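Long-range contacts in gene 2 protein (Enterobacteria phage Sf6, PDB 5C12), which packages viral DNA as the large terminase subunit, seen here as its metal-binding nuclease domain, which probably cleaves DNA by a two-metal-ion mechanism: residues V48-P53 with M255-C260; G62-H67 with A251-M256; K72-G77 with E204-K209; H100-G105 with T126-K131; Y174-R179 with D197-D202. The protein carries 1 engineered substitution. One frame throughout, in Å; residues are numbered along the deposited sequence.

Contact 1. Residues V48-P53 with M255-C260; sequences VSAHDP and MMCMHC. With MG (magnesium ion), chain C.
The methyl group of A50 sits between two side chains of segment 255-260, with its CB 3.7 Å from M256 CB and 3.6 Å from C257 SG. This is the dense part of the contact, where the closest CA pair, A50 and C257, is 5.4 Å apart. M256 runs nearly straight to its sulfur and then turns (chi3 -74°), which carries CE to 3.3 Å from H51 O and on toward D52 CB. V48 packs against backbone too: its CG1 lies 3.5 Å from C257 O, on a turn spanning M256 to H259. H259 O is buried beside it, with no polar partner in the model.

At both ends the packing gives way. V48 CG2 meets C260 SG at 3.9 Å on a partly exposed margin, while D52 leaves the apolar patch and binds a magnesium ion through OD2 at 2.0 Å, amid four waters. D252 OD2 is its other protein ligand, and D52 OD1 accepts a hydrogen bond from S54 N. Strand 47-52 packs against the end of helix 249-256 and the turn after it, flanked in the sheet by strands 61-67 and 100-104, with helix 82-95 touching S49, H51 and P53.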
# COMPACT_ATOMS: atom_id res chain seq x y z
N VAL A 48 9.20 -2.67 5.22
CA VAL A 48 8.00 -3.38 4.83
C VAL A 48 7.81 -3.32 3.33
O VAL A 48 7.81 -2.24 2.74
CB VAL A 48 6.73 -2.81 5.51
CG1 VAL A 48 5.51 -3.72 5.23
CG2 VAL A 48 6.92 -2.65 7.02
N SER A 49 7.62 -4.47 2.72
CA SER A 49 7.47 -4.60 1.27
C SER A 49 6.20 -5.35 0.98
O SER A 49 5.78 -6.21 1.77
CB SER A 49 8.63 -5.40 0.67
OG SER A 49 9.88 -4.74 0.81
N ALA A 50 5.56 -5.06 -0.14
CA ALA A 50 4.35 -5.76 -0.51
C ALA A 50 4.23 -5.90 -2.01
O ALA A 50 4.78 -5.11 -2.79
CB ALA A 50 3.10 -5.08 0.08
N HIS A 51 3.52 -6.95 -2.42
CA HIS A 51 3.39 -7.35 -3.81
C HIS A 51 1.95 -7.56 -4.20
O HIS A 51 1.19 -8.27 -3.52
CB HIS A 51 4.16 -8.66 -4.01
CG HIS A 51 3.96 -9.33 -5.35
ND1 HIS A 51 4.11 -8.67 -6.55
CD2 HIS A 51 3.71 -10.62 -5.66
CE1 HIS A 51 3.90 -9.52 -7.54
NE2 HIS A 51 3.66 -10.72 -7.02
N ASP A 52 1.57 -6.97 -5.33
CA ASP A 52 0.28 -7.19 -5.94
C ASP A 52 0.50 -8.01 -7.19
O ASP A 52 1.11 -7.56 -8.16
CB ASP A 52 -0.37 -5.86 -6.31
CG ASP A 52 -1.71 -6.06 -6.97
OD1 ASP A 52 -1.88 -7.11 -7.62
OD2 ASP A 52 -2.58 -5.19 -6.83
N PRO A 53 0.05 -9.28 -7.18
CA PRO A 53 0.36 -10.20 -8.27
C PRO A 53 -0.52 -10.03 -9.52
O PRO A 53 -0.48 -10.87 -10.43
CB PRO A 53 0.11 -11.56 -7.63
CG PRO A 53 -0.95 -11.31 -6.67
CD PRO A 53 -0.70 -9.93 -6.09
N MET A 255 -0.55 0.30 -0.52
CA MET A 255 -1.57 0.16 0.50
C MET A 255 -1.27 -1.01 1.43
O MET A 255 -1.37 -0.91 2.67
CB MET A 255 -2.94 0.00 -0.17
CG MET A 255 -4.07 -0.33 0.82
SD MET A 255 -4.29 -2.07 1.20
CE MET A 255 -4.94 -2.60 -0.35
N MET A 256 -0.91 -2.16 0.85
CA MET A 256 -0.65 -3.33 1.68
C MET A 256 0.53 -3.13 2.62
O MET A 256 0.56 -3.66 3.73
CB MET A 256 -0.49 -4.58 0.81
CG MET A 256 -1.79 -4.98 0.16
SD MET A 256 -1.69 -6.51 -0.82
CE MET A 256 -0.78 -5.92 -2.24
N CYS A 257 1.51 -2.37 2.17
CA CYS A 257 2.65 -1.98 2.99
C CYS A 257 2.31 -1.22 4.25
O CYS A 257 3.16 -1.08 5.13
CB CYS A 257 3.57 -1.07 2.19
SG CYS A 257 4.59 -1.99 1.14
N MET A 258 1.11 -0.65 4.32
CA MET A 258 0.67 0.08 5.49
C MET A 258 0.44 -0.82 6.66
O MET A 258 0.41 -0.36 7.77
CB MET A 258 -0.62 0.85 5.20
CG MET A 258 -0.50 1.86 4.07
SD MET A 258 0.58 3.25 4.50
CE MET A 258 2.11 2.79 3.73
N HIS A 259 0.29 -2.12 6.40
CA HIS A 259 0.05 -3.03 7.49
C HIS A 259 1.39 -3.63 7.84
O HIS A 259 2.00 -4.30 7.00
CB HIS A 259 -0.94 -4.11 7.06
CG HIS A 259 -1.23 -5.11 8.12
ND1 HIS A 259 -1.35 -4.79 9.45
CD2 HIS A 259 -1.44 -6.45 8.03
CE1 HIS A 259 -1.61 -5.88 10.14
NE2 HIS A 259 -1.67 -6.90 9.30
N CYS A 260 1.89 -3.34 9.04
CA CYS A 260 3.09 -4.01 9.54
C CYS A 260 2.67 -5.15 10.47
O CYS A 260 2.25 -4.91 11.60
CB CYS A 260 4.02 -3.04 10.26
SG CYS A 260 5.67 -3.74 10.51
MG MG C . -4.60 -5.28 -6.96
O HOH W 1 -4.59 -7.03 -7.71
O HOH W 2 -4.87 -6.03 -4.95
O HOH W 3 -4.40 -4.40 -8.83
O HOH W 4 -6.65 -5.43 -7.23

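Contact 2. Residues G62-H67 with A251-M256; sequences GYASRH and ADALMM. With MG (magnesium ion), chain C.
A253 and A64 bury the most surface here, and their methyl groups meet with CB atoms 4.0 Å apart. A253 CB rests on the strand backbone, 3.8 Å from G62 C and equally near Y63 N. The reverse holds for A64, whose CB presses on the helix backbone 3.6 Å from L254 N. Of the L254 side chain, CB meets A64, 4.1 Å from A64 CB; with CG anti to the backbone N (chi1 177°), CD2 is carried onward to pack on L176 and F201.

Such small groups permit a close seat. The local helix and strand axes approach to 6.4 Å, their directions 36° apart, and no hydrogen bond crosses between them. D252, on another side of the same helix, binds magnesium through OD2 at 2.2 Å, while OD1 is hydrogen-bonded to Y173 OH. A helix laid on antiparallel strands, presenting a metal-binding aspartate beside the one on strand 47-52, is the arrangement of RNase H-like nucleases, including terminase nuclease domains.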
# COMPACT_ATOMS: atom_id res chain seq x y z
N GLY A 62 2.61 -5.28 -9.17
CA GLY A 62 3.10 -4.17 -8.38
C GLY A 62 3.95 -4.60 -7.21
O GLY A 62 3.77 -5.71 -6.65
N TYR A 63 4.90 -3.75 -6.85
CA TYR A 63 5.70 -3.89 -5.65
C TYR A 63 5.94 -2.54 -5.03
O TYR A 63 6.13 -1.55 -5.73
CB TYR A 63 7.04 -4.53 -6.00
CG TYR A 63 8.05 -4.58 -4.88
CD1 TYR A 63 8.86 -3.51 -4.60
CD2 TYR A 63 8.19 -5.71 -4.10
CE1 TYR A 63 9.78 -3.55 -3.58
CE2 TYR A 63 9.10 -5.76 -3.09
CZ TYR A 63 9.89 -4.69 -2.82
OH TYR A 63 10.84 -4.79 -1.81
N ALA A 64 5.94 -2.49 -3.72
CA ALA A 64 6.25 -1.27 -2.99
C ALA A 64 7.05 -1.61 -1.77
O ALA A 64 6.86 -2.68 -1.20
CB ALA A 64 4.98 -0.54 -2.61
N SER A 65 7.94 -0.72 -1.35
CA SER A 65 8.67 -0.93 -0.12
C SER A 65 8.89 0.39 0.59
O SER A 65 9.11 1.41 -0.05
CB SER A 65 10.01 -1.59 -0.39
OG SER A 65 10.67 -1.92 0.82
N ARG A 66 8.84 0.34 1.92
CA ARG A 66 9.16 1.51 2.72
C ARG A 66 10.06 1.13 3.87
O ARG A 66 10.03 -0.01 4.36
CB ARG A 66 7.87 2.13 3.26
CG ARG A 66 7.10 1.29 4.26
CD ARG A 66 5.77 1.91 4.62
NE ARG A 66 4.95 1.06 5.49
CZ ARG A 66 4.86 1.14 6.81
NH1 ARG A 66 5.56 2.05 7.50
NH2 ARG A 66 4.04 0.34 7.46
N HIS A 67 10.83 2.10 4.34
CA HIS A 67 11.60 1.99 5.55
C HIS A 67 10.92 2.95 6.50
O HIS A 67 10.98 4.16 6.31
CB HIS A 67 13.06 2.39 5.30
CG HIS A 67 13.91 2.41 6.53
ND1 HIS A 67 15.19 2.91 6.54
CD2 HIS A 67 13.65 1.99 7.79
CE1 HIS A 67 15.69 2.81 7.75
NE2 HIS A 67 14.79 2.25 8.53
N ALA A 251 -0.65 1.17 -6.55
CA ALA A 251 -1.40 1.70 -5.41
C ALA A 251 -1.71 0.61 -4.40
O ALA A 251 -1.55 0.81 -3.20
CB ALA A 251 -2.70 2.37 -5.87
N ASP A 252 -2.13 -0.56 -4.89
CA ASP A 252 -2.50 -1.65 -3.99
C ASP A 252 -1.28 -2.16 -3.22
O ASP A 252 -1.36 -2.52 -2.05
CB ASP A 252 -3.12 -2.81 -4.77
CG ASP A 252 -4.56 -2.55 -5.20
OD1 ASP A 252 -5.17 -1.52 -4.84
OD2 ASP A 252 -5.08 -3.41 -5.94
N ALA A 253 -0.15 -2.25 -3.91
CA ALA A 253 1.10 -2.69 -3.30
C ALA A 253 1.50 -1.73 -2.17
O ALA A 253 1.84 -2.14 -1.05
CB ALA A 253 2.19 -2.78 -4.35
N LEU A 254 1.37 -0.43 -2.42
CA LEU A 254 1.70 0.55 -1.40
C LEU A 254 0.73 0.44 -0.22
O LEU A 254 1.14 0.51 0.94
CB LEU A 254 1.73 1.96 -2.01
CG LEU A 254 2.00 3.06 -0.98
CD1 LEU A 254 3.37 2.93 -0.37
CD2 LEU A 254 1.82 4.42 -1.64
N MET A 255 -0.55 0.30 -0.52
CA MET A 255 -1.57 0.16 0.50
C MET A 255 -1.27 -1.01 1.43
O MET A 255 -1.37 -0.91 2.67
CB MET A 255 -2.94 0.00 -0.17
CG MET A 255 -4.07 -0.33 0.82
SD MET A 255 -4.29 -2.07 1.20
CE MET A 255 -4.94 -2.60 -0.35
N MET A 256 -0.91 -2.16 0.85
CA MET A 256 -0.65 -3.33 1.68
C MET A 256 0.53 -3.13 2.62
O MET A 256 0.56 -3.66 3.73
CB MET A 256 -0.49 -4.58 0.81
CG MET A 256 -1.79 -4.98 0.16
SD MET A 256 -1.69 -6.51 -0.82
CE MET A 256 -0.78 -5.92 -2.24
MG MG C . -4.60 -5.28 -6.96
O HOH W 2 -4.87 -6.03 -4.95
O HOH W 1 -4.59 -7.03 -7.71
O HOH W 3 -4.40 -4.40 -8.83
O HOH W 4 -6.65 -5.43 -7.23

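Contact 3. Residues K72-G77 with E204-K209; sequences KRIAEG and EAIGEK
K72 meets the helix end with its main chain: K72 O lies 3.5 Å from A205 CB, and K72 C is 3.7 Å from I206 CG1. Its side chain starts away from this partner, and NZ is hydrogen-bonded to D96 O. The CA atoms of R73 and I206 form the closest pair, 4.8 Å apart, yet the arginine side chain leaves the contact for a salt bridge with D96. K72 and R73 both face S65 on the adjacent strand, which makes a classic beta bulge just where the helix end approaches.

I74 brings the one contact of side chain with side chain. I74 and I206 lie alongside each other and point the same way, with I74 CB 4.0 Å from I206 CG2. That branch of I206 is anti to its own nitrogen, while CG1 (chi1 -69°) is the one directed at K72. A water spans the backbones beside the isoleucines, accepting from I74 N at 2.9 Å and donating to I206 O at 2.8 Å. Further along, E76 forms a salt bridge with K213 of helix 208-218.

Helix 203-206 stops at G207, whose positive phi (97°) turns the chain before the next helix. With no direct hydrogen bond across, the attachment rests on the packing of A205 and I206 against the K72 backbone, the I74-I206 pair and one bridging water, while the charged groups of K72 and R73 are engaged elsewhere.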
# COMPACT_ATOMS: atom_id res chain seq x y z
N LYS A 72 10.63 3.87 -0.47
CA LYS A 72 11.90 3.83 -1.16
C LYS A 72 11.89 3.13 -2.52
O LYS A 72 12.80 3.35 -3.33
CB LYS A 72 13.00 3.27 -0.27
CG LYS A 72 12.86 1.84 0.10
CD LYS A 72 14.09 1.35 0.87
CE LYS A 72 13.95 -0.12 1.22
NZ LYS A 72 15.16 -0.55 1.96
N ARG A 73 10.90 2.28 -2.79
CA ARG A 73 10.79 1.61 -4.08
C ARG A 73 9.35 1.43 -4.48
O ARG A 73 8.50 1.05 -3.66
CB ARG A 73 11.48 0.23 -4.09
CG ARG A 73 11.66 -0.32 -5.50
CD ARG A 73 12.15 -1.74 -5.57
NE ARG A 73 13.41 -1.93 -4.88
CZ ARG A 73 14.60 -1.80 -5.44
NH1 ARG A 73 14.71 -1.46 -6.71
NH2 ARG A 73 15.69 -2.02 -4.72
N ILE A 74 9.07 1.74 -5.74
CA ILE A 74 7.81 1.42 -6.40
C ILE A 74 8.12 0.81 -7.75
O ILE A 74 8.77 1.43 -8.61
CB ILE A 74 6.94 2.70 -6.63
CG1 ILE A 74 6.57 3.40 -5.31
CG2 ILE A 74 5.74 2.37 -7.47
CD1 ILE A 74 5.61 2.67 -4.38
N ALA A 75 7.73 -0.44 -7.96
CA ALA A 75 8.18 -1.17 -9.13
C ALA A 75 7.02 -1.88 -9.78
O ALA A 75 6.11 -2.34 -9.11
CB ALA A 75 9.28 -2.20 -8.77
N GLU A 76 7.08 -1.95 -11.09
CA GLU A 76 6.11 -2.67 -11.91
C GLU A 76 6.76 -3.95 -12.47
O GLU A 76 7.94 -3.97 -12.86
CB GLU A 76 5.59 -1.77 -13.04
CG GLU A 76 6.68 -1.25 -13.99
CD GLU A 76 6.19 -0.25 -15.05
OE1 GLU A 76 5.03 0.20 -14.97
OE2 GLU A 76 6.99 0.04 -15.97
N GLY A 77 5.98 -5.02 -12.49
CA GLY A 77 6.46 -6.30 -12.95
C GLY A 77 5.71 -6.71 -14.20
O GLY A 77 4.50 -6.98 -14.15
N GLU A 204 14.21 10.49 -5.27
CA GLU A 204 15.45 10.05 -5.90
C GLU A 204 15.56 8.53 -5.90
O GLU A 204 16.00 7.94 -6.88
CB GLU A 204 16.66 10.64 -5.18
CG GLU A 204 17.97 10.35 -5.89
CD GLU A 204 19.16 11.00 -5.22
OE1 GLU A 204 19.05 12.18 -4.82
OE2 GLU A 204 20.21 10.33 -5.07
N ALA A 205 15.13 7.89 -4.81
CA ALA A 205 15.22 6.44 -4.69
C ALA A 205 14.20 5.76 -5.59
O ALA A 205 14.49 4.73 -6.21
CB ALA A 205 15.01 6.01 -3.22
N ILE A 206 13.00 6.31 -5.64
CA ILE A 206 11.90 5.66 -6.33
C ILE A 206 12.00 5.88 -7.83
O ILE A 206 11.71 4.99 -8.62
CB ILE A 206 10.55 6.21 -5.86
CG1 ILE A 206 10.27 5.80 -4.41
CG2 ILE A 206 9.45 5.75 -6.78
CD1 ILE A 206 9.11 6.55 -3.78
N GLY A 207 12.39 7.09 -8.19
CA GLY A 207 12.45 7.49 -9.59
C GLY A 207 11.19 8.25 -9.96
O GLY A 207 10.08 7.86 -9.59
N GLU A 208 11.36 9.32 -10.72
CA GLU A 208 10.24 10.18 -11.09
C GLU A 208 9.15 9.44 -11.88
O GLU A 208 7.97 9.63 -11.62
CB GLU A 208 10.77 11.37 -11.91
CG GLU A 208 9.76 12.46 -12.07
CD GLU A 208 10.37 13.71 -12.69
OE1 GLU A 208 11.36 13.56 -13.44
OE2 GLU A 208 9.88 14.82 -12.41
N LYS A 209 9.56 8.62 -12.83
CA LYS A 209 8.61 7.96 -13.73
C LYS A 209 7.67 7.04 -12.94
O LYS A 209 6.45 7.10 -13.08
CB LYS A 209 9.38 7.15 -14.79
CG LYS A 209 8.55 6.19 -15.60
CD LYS A 209 7.84 6.87 -16.74
CE LYS A 209 7.59 5.89 -17.88
NZ LYS A 209 6.71 6.46 -18.93
O HOH W 5 11.32 2.46 -7.48

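Contact 4. Residues H100-G105 with T126-K131; sequences HYLWDG and TATMFK. With MG (magnesium ion), chain B.
F130 N donates to W103 O at 2.8 Å, and G105 N to F130 O at 2.9 Å, both nearly straight at 169° and 170°. Three more backbone bonds complete the parallel ladder. At its start H100 ND1 and T126 OG1 share a hydrogen bond of 2.7 Å, the hydroxyl, which chi1 of 64° swings toward the imidazole, lying in the ring plane. A water also joins T126 OG1, T128 OG1 and Y101 O.

Outward from the ladder, W103 lies across M129. M129 CA makes a CH-pi contact over the six-membered ring, 3.9 Å from its centroid, and the bent thioether chain brings CE to 3.4 Å from W103 CZ2. W103 NE1 bonds to G109 O, fixing the indole. On the other face L102 CD2 is 4.1 Å from T128 CG2.

Strands 100-104 and 126-130, joined through helix 113-119, form a beta-alpha-beta unit. D104 OD2 binds a second modelled magnesium position at 2.0 Å while OD1 takes a hydrogen bond from D106 N, a strand-end aspartate as in RNase H-like nucleases.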
# COMPACT_ATOMS: atom_id res chain seq x y z
N HIS A 100 9.51 -7.50 6.65
CA HIS A 100 8.17 -8.02 6.46
C HIS A 100 7.77 -7.89 5.01
O HIS A 100 7.95 -6.84 4.41
CB HIS A 100 7.18 -7.25 7.33
CG HIS A 100 7.56 -7.19 8.77
ND1 HIS A 100 7.44 -8.27 9.62
CD2 HIS A 100 8.04 -6.17 9.52
CE1 HIS A 100 7.85 -7.92 10.82
NE2 HIS A 100 8.21 -6.65 10.79
N TYR A 101 7.18 -8.93 4.47
CA TYR A 101 6.68 -8.96 3.11
C TYR A 101 5.23 -9.38 3.14
O TYR A 101 4.89 -10.36 3.83
CB TYR A 101 7.46 -9.97 2.30
CG TYR A 101 6.96 -10.27 0.93
CD1 TYR A 101 6.14 -11.35 0.69
CD2 TYR A 101 7.39 -9.52 -0.18
CE1 TYR A 101 5.72 -11.66 -0.57
CE2 TYR A 101 6.97 -9.82 -1.44
CZ TYR A 101 6.13 -10.90 -1.64
OH TYR A 101 5.71 -11.27 -2.90
N LEU A 102 4.39 -8.66 2.41
CA LEU A 102 2.99 -9.02 2.23
C LEU A 102 2.68 -9.21 0.76
O LEU A 102 3.36 -8.64 -0.10
CB LEU A 102 2.06 -7.96 2.82
CG LEU A 102 2.28 -7.60 4.29
CD1 LEU A 102 3.22 -6.41 4.37
CD2 LEU A 102 0.96 -7.28 4.97
N TRP A 103 1.66 -10.00 0.46
CA TRP A 103 1.17 -10.06 -0.90
C TRP A 103 -0.32 -10.30 -0.91
O TRP A 103 -0.86 -10.86 0.05
CB TRP A 103 1.90 -11.15 -1.71
CG TRP A 103 1.35 -12.53 -1.52
CD1 TRP A 103 0.50 -13.18 -2.37
CD2 TRP A 103 1.62 -13.44 -0.44
NE1 TRP A 103 0.21 -14.43 -1.87
CE2 TRP A 103 0.87 -14.61 -0.69
CE3 TRP A 103 2.38 -13.36 0.72
CZ2 TRP A 103 0.89 -15.70 0.18
CZ3 TRP A 103 2.38 -14.42 1.59
CH2 TRP A 103 1.65 -15.59 1.31
N ASP A 104 -0.97 -9.90 -1.99
CA ASP A 104 -2.41 -10.06 -2.12
C ASP A 104 -2.74 -11.50 -2.44
O ASP A 104 -2.38 -12.02 -3.49
CB ASP A 104 -2.94 -9.12 -3.21
CG ASP A 104 -4.42 -9.28 -3.47
OD1 ASP A 104 -5.13 -9.92 -2.67
OD2 ASP A 104 -4.88 -8.74 -4.49
N GLY A 105 -3.42 -12.15 -1.50
CA GLY A 105 -3.82 -13.53 -1.68
C GLY A 105 -5.31 -13.71 -1.87
O GLY A 105 -5.81 -14.85 -1.83
N THR A 126 9.48 -12.02 7.36
CA THR A 126 8.17 -12.61 7.55
C THR A 126 7.38 -12.50 6.26
O THR A 126 7.58 -11.58 5.47
CB THR A 126 7.38 -11.93 8.66
OG1 THR A 126 7.12 -10.56 8.30
CG2 THR A 126 8.15 -11.99 9.97
N ALA A 127 6.46 -13.43 6.06
CA ALA A 127 5.60 -13.45 4.89
C ALA A 127 4.16 -13.50 5.36
O ALA A 127 3.78 -14.42 6.09
CB ALA A 127 5.91 -14.65 4.01
N THR A 128 3.36 -12.52 4.94
CA THR A 128 1.96 -12.41 5.37
C THR A 128 1.05 -12.29 4.17
O THR A 128 1.30 -11.45 3.28
CB THR A 128 1.79 -11.18 6.28
OG1 THR A 128 2.57 -11.37 7.46
CG2 THR A 128 0.32 -10.99 6.64
N MET A 129 0.02 -13.13 4.10
CA MET A 129 -0.93 -13.05 3.01
C MET A 129 -1.94 -11.99 3.40
O MET A 129 -2.53 -12.05 4.46
CB MET A 129 -1.65 -14.39 2.76
CG MET A 129 -2.81 -14.22 1.77
SD MET A 129 -3.68 -15.76 1.41
CE MET A 129 -2.36 -16.45 0.56
N PHE A 130 -2.12 -11.02 2.52
CA PHE A 130 -3.10 -9.96 2.72
C PHE A 130 -4.36 -10.29 1.95
O PHE A 130 -4.29 -10.61 0.77
CB PHE A 130 -2.51 -8.65 2.21
CG PHE A 130 -3.39 -7.44 2.41
CD1 PHE A 130 -4.39 -7.14 1.51
CD2 PHE A 130 -3.18 -6.62 3.50
CE1 PHE A 130 -5.16 -6.00 1.69
CE2 PHE A 130 -3.97 -5.49 3.69
CZ PHE A 130 -4.96 -5.22 2.80
N LYS A 131 -5.50 -10.23 2.63
CA LYS A 131 -6.80 -10.44 2.01
C LYS A 131 -7.68 -9.24 2.33
O LYS A 131 -8.21 -9.13 3.44
CB LYS A 131 -7.45 -11.73 2.50
CG LYS A 131 -6.69 -13.02 2.07
CD LYS A 131 -7.27 -14.27 2.72
CE LYS A 131 -8.72 -14.48 2.37
NZ LYS A 131 -8.91 -14.74 0.92
MG MG B . -4.75 -7.54 -6.11
O HOH W 6 4.91 -10.11 6.81
O HOH W 7 -7.35 -16.43 -0.72
O HOH W 2 -4.87 -6.03 -4.95
O HOH W 1 -4.59 -7.03 -7.71

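Contact 5. Residues Y174-R179 with D197-D202; sequences YALADR and DMLSFD
R179 and M198 make the closest backbone approach, their CA atoms 4.4 Å apart, where a turn of helix 168-189 meets the irregular chain leading into strand 200-201. The approach is near enough for a CA-H...O contact: R179 CA lies 3.3 Å from D197 O, with 149° at the hydrogen. Nearby, T183 OG1 of the same helix bonds to L199 N, so a second residue ties this chain to the helix.

The R179 side chain then runs out over the opposing backbone. Extended from CG to NE, it passes D197 O with CG at 3.4 Å and brings NH1 to M198 O. That hydrogen bond is 2.9 Å long with 160° at the hydrogen, and the oxygen lies at the edge of the guanidinium, only 6° out of its plane. S69 OG adds weak hydrogen bonds to both NH1 and M198 O.

L199 crosses both R179 and L176 obliquely. Its CB is 3.9 Å from R179 CB, and its CD2 presses on L176 CD1 at 3.5 Å, closer than methyl groups usually pack. L199 also touches V71, reaching strand 70-77.

The carboxylate of D197 stands well apart, OD1 being 6.3 Å from R179 NH1. Across these segments the arginine is therefore held by a neutral carbonyl and by aliphatic packing along its stem; the acid can act at most as a distant electrostatic partner.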
# COMPACT_ATOMS: atom_id res chain seq x y z
N TYR A 174 -7.24 3.81 3.82
CA TYR A 174 -7.44 5.01 4.65
C TYR A 174 -6.25 5.26 5.58
O TYR A 174 -6.00 6.41 5.94
CB TYR A 174 -8.76 4.94 5.41
CG TYR A 174 -9.91 5.47 4.60
CD1 TYR A 174 -10.14 6.84 4.51
CD2 TYR A 174 -10.73 4.62 3.85
CE1 TYR A 174 -11.18 7.33 3.74
CE2 TYR A 174 -11.77 5.12 3.08
CZ TYR A 174 -11.98 6.47 3.03
OH TYR A 174 -13.02 6.97 2.26
N ALA A 175 -5.53 4.22 5.98
CA ALA A 175 -4.30 4.41 6.73
C ALA A 175 -3.34 5.22 5.87
O ALA A 175 -2.69 6.16 6.34
CB ALA A 175 -3.66 3.06 7.12
N LEU A 176 -3.28 4.85 4.61
CA LEU A 176 -2.43 5.56 3.65
C LEU A 176 -2.93 7.00 3.48
O LEU A 176 -2.14 7.96 3.56
CB LEU A 176 -2.45 4.82 2.32
CG LEU A 176 -1.75 5.45 1.11
CD1 LEU A 176 -0.30 5.72 1.48
CD2 LEU A 176 -1.85 4.52 -0.08
N ALA A 177 -4.23 7.16 3.25
CA ALA A 177 -4.79 8.48 3.04
C ALA A 177 -4.56 9.37 4.25
O ALA A 177 -4.23 10.55 4.10
CB ALA A 177 -6.24 8.39 2.68
N ASP A 178 -4.75 8.84 5.45
CA ASP A 178 -4.53 9.61 6.67
C ASP A 178 -3.06 10.03 6.81
O ASP A 178 -2.79 11.20 7.14
CB ASP A 178 -4.95 8.81 7.91
CG ASP A 178 -6.45 8.64 8.04
OD1 ASP A 178 -7.21 9.24 7.26
OD2 ASP A 178 -6.86 7.89 8.96
N ARG A 179 -2.13 9.13 6.54
CA ARG A 179 -0.71 9.49 6.57
C ARG A 179 -0.43 10.62 5.59
O ARG A 179 0.26 11.59 5.92
CB ARG A 179 0.20 8.32 6.22
CG ARG A 179 0.34 7.28 7.30
CD ARG A 179 1.36 6.27 6.76
NE ARG A 179 1.55 5.15 7.65
CZ ARG A 179 2.61 4.95 8.43
NH1 ARG A 179 3.65 5.78 8.46
NH2 ARG A 179 2.65 3.86 9.16
N ASP A 197 3.54 9.02 11.87
CA ASP A 197 2.17 9.09 11.37
C ASP A 197 2.10 9.70 9.95
O ASP A 197 1.02 9.86 9.40
CB ASP A 197 1.34 9.95 12.33
CG ASP A 197 1.26 9.36 13.73
OD1 ASP A 197 1.25 8.12 13.82
OD2 ASP A 197 1.21 10.14 14.71
N MET A 198 3.25 10.01 9.37
CA MET A 198 3.31 10.62 8.04
C MET A 198 3.76 9.59 7.00
O MET A 198 3.97 8.41 7.32
CB MET A 198 4.28 11.80 8.05
CG MET A 198 3.72 12.99 8.83
SD MET A 198 4.56 14.57 8.59
CE MET A 198 5.99 14.39 9.63
N LEU A 199 3.91 10.02 5.74
CA LEU A 199 4.47 9.17 4.70
C LEU A 199 5.17 10.09 3.71
O LEU A 199 4.59 11.07 3.25
CB LEU A 199 3.40 8.36 3.99
CG LEU A 199 4.01 7.21 3.18
CD1 LEU A 199 4.60 6.14 4.09
CD2 LEU A 199 2.96 6.63 2.24
N SER A 200 6.44 9.81 3.47
CA SER A 200 7.26 10.53 2.51
C SER A 200 7.61 9.64 1.33
O SER A 200 7.92 8.46 1.50
CB SER A 200 8.54 11.02 3.17
OG SER A 200 9.33 11.78 2.26
N PHE A 201 7.58 10.19 0.12
CA PHE A 201 8.12 9.49 -1.02
C PHE A 201 9.55 9.93 -1.33
O PHE A 201 9.80 11.08 -1.62
CB PHE A 201 7.23 9.69 -2.26
CG PHE A 201 5.82 9.22 -2.05
CD1 PHE A 201 5.53 7.87 -2.12
CD2 PHE A 201 4.81 10.13 -1.79
CE1 PHE A 201 4.23 7.43 -1.89
CE2 PHE A 201 3.53 9.70 -1.56
CZ PHE A 201 3.23 8.35 -1.63
N ASP A 202 10.50 9.02 -1.23
CA ASP A 202 11.88 9.35 -1.58
C ASP A 202 12.01 9.37 -3.10
O ASP A 202 12.20 8.34 -3.74
CB ASP A 202 12.82 8.34 -0.94
CG ASP A 202 14.28 8.71 -1.09
OD1 ASP A 202 14.64 9.40 -2.06
OD2 ASP A 202 15.07 8.28 -0.24

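In the fold
All five contacts reach one mixed sheet. Contacts 1 and 2 are its buried centre, placing helix 249-256 on neighbouring strands 47-52 and 61-67 by apolar packing; R66 NE to C257 O ties them together. Contact 4 extends the sheet from strand 100-104 to the outermost strand 126-130 by backbone bonding. Contact 3 is more peripheral and water-bridged, and contact 5 is a largely buried helix-to-chain attachment using an arginine. Contacts 1, 2 and 4 supply the magnesium ligands D52, D252 and D104; the two modelled magnesium positions are only about 2.4 Å apart, so simultaneous full occupancy is doubtful. Contacts 3 and 5 lie farther from the metals and touch through I206 CD1 and F201 CB.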